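Local coordinates for protein glucose dehydrogenase (Haloferax mediterranei, PDB 2B5W) that catalyses the zinc-dependent oxidation of D-glucose and several other aldoses, passing electrons to NADP(+) in preference to NAD(+), at residues T75-G80 with K133-I138; G206-D209 with P213-D216; D11-I16 with L59-E64. The protein carries 1 engineered substitution. All coordinates share one frame; numbering follows the deposited sequence.

In the fold
The order along the chain is contact 3, contact 1, contact 2, with no overlap. Contacts 1 and 3 lie in the catalytic half of the enzyme, their centres about 25 Å apart: contact 3 joins the two outer strands of a three-stranded antiparallel sheet and runs on to the zinc site, while contact 1 lays a loop against strand 135-137 of the larger mixed sheet. Contact 2 sits in the Rossmann-type nucleotide-binding half, about 39 Å from contact 1 and 28 Å from contact 3, centre to centre, and grips the NADP 2'-phosphate. Metal and coenzyme phosphate are thus held by separate parts of one subunit.

Contact 1. Residues T75-G80 with K133-I138; sequences TELEEG and KYLVRI
Leu77 meets Leu135 and Arg137 with its two methyls, one for each. Apolar contact comes first: CD1 of Leu77 touches CD1 of Leu135 at 3.7 Å, methyl to methyl, with the two side chains crossing at about a right angle. Both leucines help form a buried patch that also takes in Ala28 of strand 27-37, and Leu135 reaches on to Val30 and to Val83 of strand 82-85.

The second kind of contact is with the aliphatic part of a charged residue. CD2 of Leu77 lies 3.6 Å from CD of Arg137 and 3.8 Å from its CG, so the methylenes do most of the touching. The Arg137 chain bends at chi3 (-74°), and the guanidinium meets the same methyl obliquely through NE, 3.8 Å from CD2. Arg137 is exposed and also packs on Asp81; Glu78 carries the opposite charge, but its OE1 stays 6.0 Å from NH1 of Arg137, too far to count as a salt bridge.

No hydrogen bond joins the two segments. Glu76 N bonds to Glu132 just before 133-138, and Thr75 OG1 accepts from the backbone N of Leu77 at 3.3 Å in an ST turn and bonds to Pro72 O as well, tying down the backbone from which Leu77 projects. Cutting Leu77 back to an alanine would probably open a gap over Leu135 and Ala28 and leave the Arg137 methylenes without their apolar cover.

With only Leu77 methyls set against Leu135 and the chain of Arg137, the joining of these two segments is apolar and depends on close fit and burial, while the charged end of Arg137 stays at the exposed side.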
loop_
_atom_site.group_PDB
_atom_site.type_symbol
_atom_site.label_atom_id
_atom_site.label_comp_id
_atom_site.label_asym_id
_atom_site.label_seq_id
_atom_site.Cartn_x
_atom_site.Cartn_y
_atom_site.Cartn_z
ATOM N N THR A 75 17.814 13.953 -33.315
ATOM C CA THR A 75 16.707 14.129 -32.397
ATOM C C THR A 75 15.960 15.431 -32.678
ATOM O O THR A 75 16.427 16.271 -33.443
ATOM C CB THR A 75 17.198 14.157 -30.930
ATOM O OG1 THR A 75 17.895 15.378 -30.657
ATOM C CG2 THR A 75 18.206 13.011 -30.665
ATOM N N GLU A 76 14.837 15.602 -31.991
ATOM C CA GLU A 76 14.064 16.849 -32.045
ATOM C C GLU A 76 14.467 17.866 -30.991
ATOM O O GLU A 76 13.867 18.927 -30.883
ATOM C CB GLU A 76 12.592 16.545 -31.890
ATOM C CG GLU A 76 12.032 15.810 -33.094
ATOM C CD GLU A 76 10.578 15.486 -32.916
ATOM O OE1 GLU A 76 10.282 14.530 -32.175
ATOM O OE2 GLU A 76 9.739 16.200 -33.503
ATOM N N LEU A 77 15.484 17.549 -30.206
ATOM C CA LEU A 77 16.072 18.546 -29.315
ATOM C C LEU A 77 16.828 19.581 -30.113
ATOM O O LEU A 77 17.112 19.399 -31.311
ATOM C CB LEU A 77 17.013 17.847 -28.319
ATOM C CG LEU A 77 16.352 16.878 -27.375
ATOM C CD1 LEU A 77 17.412 16.103 -26.586
ATOM C CD2 LEU A 77 15.432 17.615 -26.416
ATOM N N GLU A 78 17.138 20.689 -29.458
ATOM C CA GLU A 78 17.866 21.799 -30.041
ATOM C C GLU A 78 19.157 22.101 -29.294
ATOM O O GLU A 78 19.244 21.964 -28.076
ATOM C CB GLU A 78 16.987 23.054 -30.024
ATOM C CG GLU A 78 15.702 22.875 -30.794
ATOM C CD GLU A 78 14.873 24.145 -30.863
ATOM O OE1 GLU A 78 14.097 24.429 -29.927
ATOM O OE2 GLU A 78 15.006 24.867 -31.859
ATOM N N GLU A 79 20.153 22.527 -30.056
ATOM C CA GLU A 79 21.420 23.043 -29.542
ATOM C C GLU A 79 21.164 24.179 -28.547
ATOM O O GLU A 79 20.390 25.089 -28.808
ATOM C CB GLU A 79 22.269 23.533 -30.708
ATOM C CG GLU A 79 23.710 23.823 -30.352
ATOM C CD GLU A 79 24.622 23.856 -31.571
ATOM O OE1 GLU A 79 24.318 23.186 -32.585
ATOM O OE2 GLU A 79 25.660 24.546 -31.512
ATOM N N GLY A 80 21.784 24.072 -27.377
ATOM C CA GLY A 80 21.572 24.994 -26.288
ATOM C C GLY A 80 20.457 24.638 -25.306
ATOM O O GLY A 80 20.352 25.329 -24.268
ATOM N N LYS A 133 14.534 10.485 -25.725
ATOM C CA LYS A 133 13.372 10.101 -24.944
ATOM C C LYS A 133 13.644 10.081 -23.439
ATOM O O LYS A 133 12.713 10.105 -22.658
ATOM C CB LYS A 133 12.852 8.733 -25.388
ATOM C CG LYS A 133 13.776 7.577 -25.102
ATOM C CD LYS A 133 13.326 6.294 -25.855
ATOM C CE LYS A 133 12.074 5.704 -25.228
ATOM N NZ LYS A 133 11.585 4.453 -25.926
ATOM N N TYR A 134 14.923 10.028 -23.065
ATOM C CA TYR A 134 15.365 10.049 -21.666
ATOM C C TYR A 134 16.049 11.359 -21.287
ATOM O O TYR A 134 16.643 11.437 -20.205
ATOM C CB TYR A 134 16.298 8.868 -21.360
ATOM C CG TYR A 134 15.680 7.513 -21.680
ATOM C CD1 TYR A 134 14.385 7.224 -21.312
ATOM C CD2 TYR A 134 16.369 6.576 -22.422
ATOM C CE1 TYR A 134 13.804 6.012 -21.619
ATOM C CE2 TYR A 134 15.789 5.359 -22.726
ATOM C CZ TYR A 134 14.499 5.089 -22.339
ATOM O OH TYR A 134 13.864 3.875 -22.662
ATOM N N LEU A 135 15.946 12.367 -22.139
ATOM C CA LEU A 135 16.423 13.714 -21.827
ATOM C C LEU A 135 15.191 14.566 -21.620
ATOM O O LEU A 135 14.360 14.695 -22.527
ATOM C CB LEU A 135 17.298 14.298 -22.943
ATOM C CG LEU A 135 18.673 13.627 -23.045
ATOM C CD1 LEU A 135 19.437 14.007 -24.278
ATOM C CD2 LEU A 135 19.511 13.887 -21.771
ATOM N N VAL A 136 15.088 15.177 -20.444
ATOM C CA VAL A 136 13.952 16.015 -20.126
ATOM C C VAL A 136 14.373 17.472 -20.182
ATOM O O VAL A 136 15.223 17.920 -19.416
ATOM C CB VAL A 136 13.396 15.675 -18.731
ATOM C CG1 VAL A 136 12.180 16.562 -18.425
ATOM C CG2 VAL A 136 13.071 14.188 -18.629
ATOM N N ARG A 137 13.797 18.239 -21.097
ATOM C CA ARG A 137 14.068 19.655 -21.134
ATOM C C ARG A 137 13.492 20.290 -19.888
ATOM O O ARG A 137 12.394 19.940 -19.440
ATOM C CB ARG A 137 13.403 20.276 -22.370
ATOM C CG ARG A 137 14.122 19.886 -23.669
ATOM C CD ARG A 137 13.306 20.178 -24.941
ATOM N NE ARG A 137 12.246 19.204 -25.041
ATOM C CZ ARG A 137 11.392 19.093 -26.058
ATOM N NH1 ARG A 137 11.440 19.924 -27.082
ATOM N NH2 ARG A 137 10.473 18.148 -26.013
ATOM N N ILE A 138 14.261 21.217 -19.321
ATOM C CA ILE A 138 13.814 21.962 -18.145
ATOM C C ILE A 138 13.968 23.444 -18.451
ATOM O O ILE A 138 14.758 23.863 -19.320
ATOM C CB ILE A 138 14.610 21.553 -16.867
ATOM C CG1 ILE A 138 16.071 21.993 -16.951
ATOM C CG2 ILE A 138 14.496 20.077 -16.601
ATOM C CD1 ILE A 138 16.808 21.845 -15.611
#

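Contact 2. Residues G206-D209 with P213-D216; sequences GRRD and PTID. With NAP (NADP nicotinamide-adenine-dinucleotide phosphate), chain I.
Arg208 and Ile215 make the close part of this contact: the methyl CD1 of Ile215 comes up from the helix to 3.6 Å from the carbonyl O of Arg208 and lies 4.0 Å from its CB. That carbonyl has its polar partner in Tyr225 OH, so the isoleucine adds apolar cover only. Beside it Thr214 presents CG2 obliquely to the Arg208 guanidinium, 3.8 Å from NH1. Asp212 OD1 bonds to Thr214 OG1, which also meets Asn181, and takes the backbone N of Ile215; Asp212 OD2 forms a salt bridge with NH1 of Arg208, so one carboxylate braces both the arginine and the start of helix 213-220.

A bend at chi2 (-66°) swings Arg208 round to the coenzyme. Its guanidinium meets the 2'-phosphate edge-on, in plane with P2B: NE gives O2X a nearly straight bond of 2.9 Å (168°), and NH2 gives O1X another at 2.9 Å (164°). Arg207 bonds to the third oxygen, O3X, through NE and NH2, the latter at 2.8 Å, while one face of the same guanidinium lies over the adenine, N7A standing 3.4 Å above its plane. The two positive groups would probably offset much of the phosphate charge.

The other side is looser. Arg207 leaves its backbone away from the helix and makes no contact with 213-216, its end being held by the coenzyme. Exposed Asp209 also starts away, its OD1 paired with Arg229, and only its backbone approaches Ile215.

A Rossmann-type fold reads the adenosine ribose at just this place, past the end of its second strand, here 201-206; a paired arginine grip on the 2'-phosphate fits the enzyme's preference for NADP(+).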
loop_
_atom_site.group_PDB
_atom_site.type_symbol
_atom_site.label_atom_id
_atom_site.label_comp_id
_atom_site.label_asym_id
_atom_site.label_seq_id
_atom_site.Cartn_x
_atom_site.Cartn_y
_atom_site.Cartn_z
ATOM N N GLY A 206 15.078 13.074 12.884
ATOM C CA GLY A 206 16.525 13.010 12.788
ATOM C C GLY A 206 17.088 12.530 14.129
ATOM O O GLY A 206 16.313 12.172 15.005
ATOM N N ARG A 207 18.397 12.613 14.281
ATOM C CA ARG A 207 19.063 12.183 15.510
ATOM C C ARG A 207 20.313 13.042 15.761
ATOM O O ARG A 207 21.370 12.531 16.121
ATOM C CB ARG A 207 19.359 10.686 15.475
ATOM C CG ARG A 207 20.189 10.192 14.371
ATOM C CD ARG A 207 20.345 8.677 14.366
ATOM N NE ARG A 207 21.136 8.256 13.240
ATOM C CZ ARG A 207 21.381 6.986 12.928
ATOM N NH1 ARG A 207 20.858 6.010 13.666
ATOM N NH2 ARG A 207 22.127 6.696 11.866
ATOM N N ARG A 208 20.142 14.334 15.538
ATOM C CA ARG A 208 21.198 15.341 15.691
ATOM C C ARG A 208 21.051 16.158 16.948
ATOM O O ARG A 208 19.935 16.472 17.408
ATOM C CB ARG A 208 21.181 16.323 14.524
ATOM C CG ARG A 208 21.386 15.686 13.170
ATOM C CD ARG A 208 22.729 15.080 12.972
ATOM N NE ARG A 208 22.857 14.364 11.698
ATOM C CZ ARG A 208 23.034 14.955 10.528
ATOM N NH1 ARG A 208 23.146 16.265 10.431
ATOM N NH2 ARG A 208 23.139 14.208 9.419
ATOM N N ASP A 209 22.226 16.541 17.467
ATOM C CA ASP A 209 22.305 17.585 18.492
ATOM C C ASP A 209 22.435 18.947 17.838
ATOM O O ASP A 209 23.143 19.098 16.839
ATOM C CB ASP A 209 23.528 17.368 19.419
ATOM C CG ASP A 209 23.574 15.978 20.027
ATOM O OD1 ASP A 209 22.560 15.547 20.607
ATOM O OD2 ASP A 209 24.580 15.252 19.978
ATOM N N PRO A 213 22.573 22.162 10.937
ATOM C CA PRO A 213 21.886 22.900 9.849
ATOM C C PRO A 213 20.661 22.180 9.278
ATOM O O PRO A 213 19.802 22.845 8.653
ATOM C CB PRO A 213 22.952 23.012 8.759
ATOM C CG PRO A 213 23.834 21.832 8.973
ATOM C CD PRO A 213 23.870 21.623 10.499
ATOM N N THR A 214 20.536 20.887 9.514
ATOM C CA THR A 214 19.305 20.184 9.131
ATOM C C THR A 214 18.161 20.513 10.086
ATOM O O THR A 214 17.047 20.761 9.680
ATOM C CB THR A 214 19.463 18.628 8.973
ATOM O OG1 THR A 214 19.606 17.982 10.245
ATOM C CG2 THR A 214 20.713 18.242 8.205
ATOM N N ILE A 215 18.459 20.600 11.378
ATOM C CA ILE A 215 17.452 21.063 12.318
ATOM C C ILE A 215 16.987 22.473 11.955
ATOM O O ILE A 215 15.803 22.815 11.990
ATOM C CB ILE A 215 18.005 21.037 13.768
ATOM C CG1 ILE A 215 18.384 19.603 14.157
ATOM C CG2 ILE A 215 16.945 21.608 14.736
ATOM C CD1 ILE A 215 18.953 19.437 15.631
ATOM N N ASP A 216 17.948 23.324 11.599
ATOM C CA ASP A 216 17.617 24.659 11.285
ATOM C C ASP A 216 16.682 24.711 10.059
ATOM O O ASP A 216 15.741 25.457 10.038
ATOM C CB ASP A 216 18.867 25.468 10.983
ATOM C CG ASP A 216 19.738 25.751 12.198
ATOM O OD1 ASP A 216 19.262 25.575 13.333
ATOM O OD2 ASP A 216 20.923 26.157 12.022
HETATM P PA NAP I . 21.275 10.057 3.725
HETATM O O1A NAP I . 22.175 9.010 4.179
HETATM O O2A NAP I . 21.997 11.359 3.348
HETATM O O5B NAP I . 20.210 10.417 4.831
HETATM C C5B NAP I . 19.639 9.492 5.716
HETATM C C4B NAP I . 19.401 10.330 6.953
HETATM O O4B NAP I . 18.610 9.571 7.839
HETATM C C3B NAP I . 20.695 10.727 7.690
HETATM O O3B NAP I . 20.845 12.131 7.824
HETATM C C2B NAP I . 20.565 10.033 9.047
HETATM O O2B NAP I . 20.988 10.808 10.157
HETATM C C1B NAP I . 19.079 9.783 9.152
HETATM N N9A NAP I . 18.795 8.608 9.953
HETATM C C8A NAP I . 19.227 7.324 9.718
HETATM N N7A NAP I . 18.751 6.532 10.697
HETATM C C5A NAP I . 18.054 7.316 11.586
HETATM C C6A NAP I . 17.359 7.066 12.774
HETATM N N6A NAP I . 17.313 5.845 13.347
HETATM N N1A NAP I . 16.741 8.106 13.427
HETATM C C2A NAP I . 16.770 9.387 12.916
HETATM N N3A NAP I . 17.457 9.652 11.744
HETATM C C4A NAP I . 18.067 8.634 11.090
HETATM O O3 NAP I . 20.551 9.636 2.370
HETATM P PN NAP I . 19.591 10.464 1.362
HETATM O O1N NAP I . 18.731 11.447 2.081
HETATM O O2N NAP I . 20.308 10.885 0.116
HETATM O O5D NAP I . 18.769 9.112 1.138
HETATM C C5D NAP I . 17.832 8.670 2.101
HETATM C C4D NAP I . 17.455 7.210 1.855
HETATM O O4D NAP I . 16.769 7.137 0.602
HETATM C C3D NAP I . 18.655 6.266 1.751
HETATM O O3D NAP I . 18.393 5.042 2.408
HETATM C C2D NAP I . 18.810 6.078 0.246
HETATM O O2D NAP I . 19.484 4.911 -0.146
HETATM C C1D NAP I . 17.349 6.111 -0.202
HETATM N N1N NAP I . 17.102 6.542 -1.583
HETATM C C2N NAP I . 16.204 5.780 -2.267
HETATM C C3N NAP I . 15.833 6.148 -3.528
HETATM C C7N NAP I . 14.709 5.357 -4.131
HETATM O O7N NAP I . 14.530 5.656 -5.478
HETATM N N7N NAP I . 14.007 4.472 -3.371
HETATM C C4N NAP I . 16.381 7.269 -4.166
HETATM C C5N NAP I . 17.287 8.043 -3.451
HETATM C C6N NAP I . 17.626 7.686 -2.138
HETATM P P2B NAP I . 22.543 10.749 10.721
HETATM O O1X NAP I . 23.477 11.300 9.774
HETATM O O2X NAP I . 22.445 11.553 12.034
HETATM O O3X NAP I . 22.901 9.291 11.028
#

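Contact 3. Residues D11-I16 with L59-E64; sequences DRPVVI and LVLGHE. With ZN (zinc ion), chain B.
Zinc is gripped from the 59-64 side by Glu64 OE2 at 1.9 Å and His63 NE2 at 2.1 Å, and Cys38, an engineered residue, supplies a third bond. Neighbouring residues of one chain reach the metal by different routes. His63 swings its ring in with CG set between the backbone N and the carbonyl carbon (chi1 58°), whereas Glu64 extends beyond CG (chi2 176°) to bring a single carboxylate oxygen to the metal. The other oxygen, OE1, forms a salt bridge with Lys349, which helps to fix the rotation of the carboxylate. Both side chains also pack on Glu150, identified as a ligand of the catalytic zinc and of substrate though not one of the three bonds here.

A few residues back from the zinc the same segment meets 11-16 through apolar side chains. CD1 of Leu61 comes up against the Pro13 ring, 3.8 Å from CG and 3.9 Å from CB. Strands 14-17 and 58-60 are the outer members of a three-stranded antiparallel sheet in the catalytic part of the chain, with strand 2-7 running between them. Each bonds to that middle strand, as Val14 does with Ala5 and Leu59 with Val6. The segments themselves meet through side chains, and of the touching pairs only Ile16 and Val60 lie on the two outer strands. Helix 39-46 covers the Pro13 and Leu61 pair: Val44 touches Leu61 and Ile45 touches Pro13.

Farther along, the contact thins. CD1 of Ile16 approaches CG2 of Val60 no nearer than 4.3 Å, with the CA atoms of the pair 8.8 Å apart. Val60 touches Lys18 as well, and its backbone N is hydrogen-bonded to His121 ND1.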
loop_
_atom_site.group_PDB
_atom_site.type_symbol
_atom_site.label_atom_id
_atom_site.label_comp_id
_atom_site.label_asym_id
_atom_site.label_seq_id
_atom_site.Cartn_x
_atom_site.Cartn_y
_atom_site.Cartn_z
ATOM N N ASP A 11 39.683 3.558 -2.585
ATOM C CA ASP A 11 38.598 3.764 -1.615
ATOM C C ASP A 11 37.746 5.008 -1.922
ATOM O O ASP A 11 36.594 5.105 -1.468
ATOM C CB ASP A 11 39.164 3.869 -0.189
ATOM C CG ASP A 11 39.868 2.587 0.268
ATOM O OD1 ASP A 11 39.557 1.493 -0.255
ATOM O OD2 ASP A 11 40.745 2.588 1.154
ATOM N N ARG A 12 38.307 5.944 -2.687
ATOM C CA ARG A 12 37.623 7.203 -2.990
ATOM C C ARG A 12 37.442 7.412 -4.502
ATOM O O ARG A 12 38.088 6.767 -5.324
ATOM C CB ARG A 12 38.406 8.369 -2.394
ATOM C CG ARG A 12 38.350 8.447 -0.861
ATOM C CD ARG A 12 39.174 9.587 -0.256
ATOM N NE ARG A 12 38.479 10.222 0.871
ATOM C CZ ARG A 12 39.023 10.550 2.044
ATOM N NH1 ARG A 12 40.308 10.320 2.303
ATOM N NH2 ARG A 12 38.266 11.123 2.975
ATOM N N PRO A 13 36.558 8.330 -4.889
ATOM C CA PRO A 13 36.467 8.662 -6.306
ATOM C C PRO A 13 37.738 9.307 -6.809
ATOM O O PRO A 13 38.405 10.050 -6.085
ATOM C CB PRO A 13 35.324 9.683 -6.353
ATOM C CG PRO A 13 34.526 9.409 -5.151
ATOM C CD PRO A 13 35.561 9.064 -4.094
ATOM N N VAL A 14 38.059 9.043 -8.062
ATOM C CA VAL A 14 39.205 9.650 -8.695
ATOM C C VAL A 14 38.908 10.158 -10.083
ATOM O O VAL A 14 37.935 9.752 -10.706
ATOM C CB VAL A 14 40.349 8.645 -8.800
ATOM C CG1 VAL A 14 40.793 8.238 -7.382
ATOM C CG2 VAL A 14 39.930 7.440 -9.600
ATOM N N VAL A 15 39.774 11.047 -10.568
ATOM C CA VAL A 15 39.680 11.540 -11.922
ATOM C C VAL A 15 40.339 10.573 -12.886
ATOM O O VAL A 15 41.485 10.137 -12.682
ATOM C CB VAL A 15 40.334 12.937 -12.122
ATOM C CG1 VAL A 15 40.075 13.423 -13.512
ATOM C CG2 VAL A 15 39.794 13.925 -11.118
ATOM N N ILE A 16 39.587 10.234 -13.923
ATOM C CA ILE A 16 40.060 9.470 -15.061
ATOM C C ILE A 16 39.870 10.238 -16.355
ATOM O O ILE A 16 39.200 11.267 -16.393
ATOM C CB ILE A 16 39.354 8.120 -15.155
ATOM C CG1 ILE A 16 37.837 8.277 -15.399
ATOM C CG2 ILE A 16 39.563 7.300 -13.875
ATOM C CD1 ILE A 16 37.188 6.992 -15.788
ATOM N N LEU A 59 33.614 2.597 -12.647
ATOM C CA LEU A 59 32.264 3.079 -12.843
ATOM C C LEU A 59 32.300 4.605 -12.701
ATOM O O LEU A 59 32.672 5.123 -11.656
ATOM C CB LEU A 59 31.335 2.492 -11.794
ATOM C CG LEU A 59 29.912 3.079 -11.760
ATOM C CD1 LEU A 59 29.186 2.745 -13.034
ATOM C CD2 LEU A 59 29.182 2.538 -10.585
ATOM N N VAL A 60 31.938 5.304 -13.769
ATOM C CA VAL A 60 31.780 6.766 -13.673
ATOM C C VAL A 60 30.562 7.033 -12.787
ATOM O O VAL A 60 29.493 6.417 -12.995
ATOM C CB VAL A 60 31.587 7.411 -15.040
ATOM C CG1 VAL A 60 31.234 8.884 -14.905
ATOM C CG2 VAL A 60 32.860 7.254 -15.910
ATOM N N LEU A 61 30.732 7.882 -11.778
ATOM C CA LEU A 61 29.684 8.155 -10.829
ATOM C C LEU A 61 28.699 9.199 -11.367
ATOM O O LEU A 61 28.959 9.828 -12.374
ATOM C CB LEU A 61 30.284 8.644 -9.526
ATOM C CG LEU A 61 31.171 7.660 -8.749
ATOM C CD1 LEU A 61 31.819 8.423 -7.588
ATOM C CD2 LEU A 61 30.352 6.497 -8.257
ATOM N N GLY A 62 27.598 9.359 -10.630
ATOM C CA GLY A 62 26.669 10.460 -10.810
ATOM C C GLY A 62 25.418 10.074 -11.567
ATOM O O GLY A 62 25.475 9.653 -12.727
ATOM N N HIS A 63 24.270 10.320 -10.940
ATOM C CA HIS A 63 22.989 10.052 -11.594
ATOM C C HIS A 63 22.066 11.274 -11.554
ATOM O O HIS A 63 20.955 11.217 -12.065
ATOM C CB HIS A 63 22.284 8.860 -10.923
ATOM C CG HIS A 63 22.059 9.076 -9.469
ATOM N ND1 HIS A 63 23.048 8.863 -8.528
ATOM C CD2 HIS A 63 20.990 9.570 -8.795
ATOM C CE1 HIS A 63 22.603 9.236 -7.339
ATOM N NE2 HIS A 63 21.364 9.689 -7.472
ATOM N N GLU A 64 22.487 12.360 -10.919
ATOM C CA GLU A 64 21.680 13.595 -10.811
ATOM C C GLU A 64 22.313 14.731 -11.638
ATOM O O GLU A 64 23.059 15.574 -11.100
ATOM C CB GLU A 64 21.646 14.039 -9.363
ATOM C CG GLU A 64 21.253 13.011 -8.344
ATOM C CD GLU A 64 21.336 13.533 -6.937
ATOM O OE1 GLU A 64 21.759 14.693 -6.742
ATOM O OE2 GLU A 64 20.914 12.811 -6.049
HETATM ZN ZN ZN B . 20.696 10.959 -5.974
#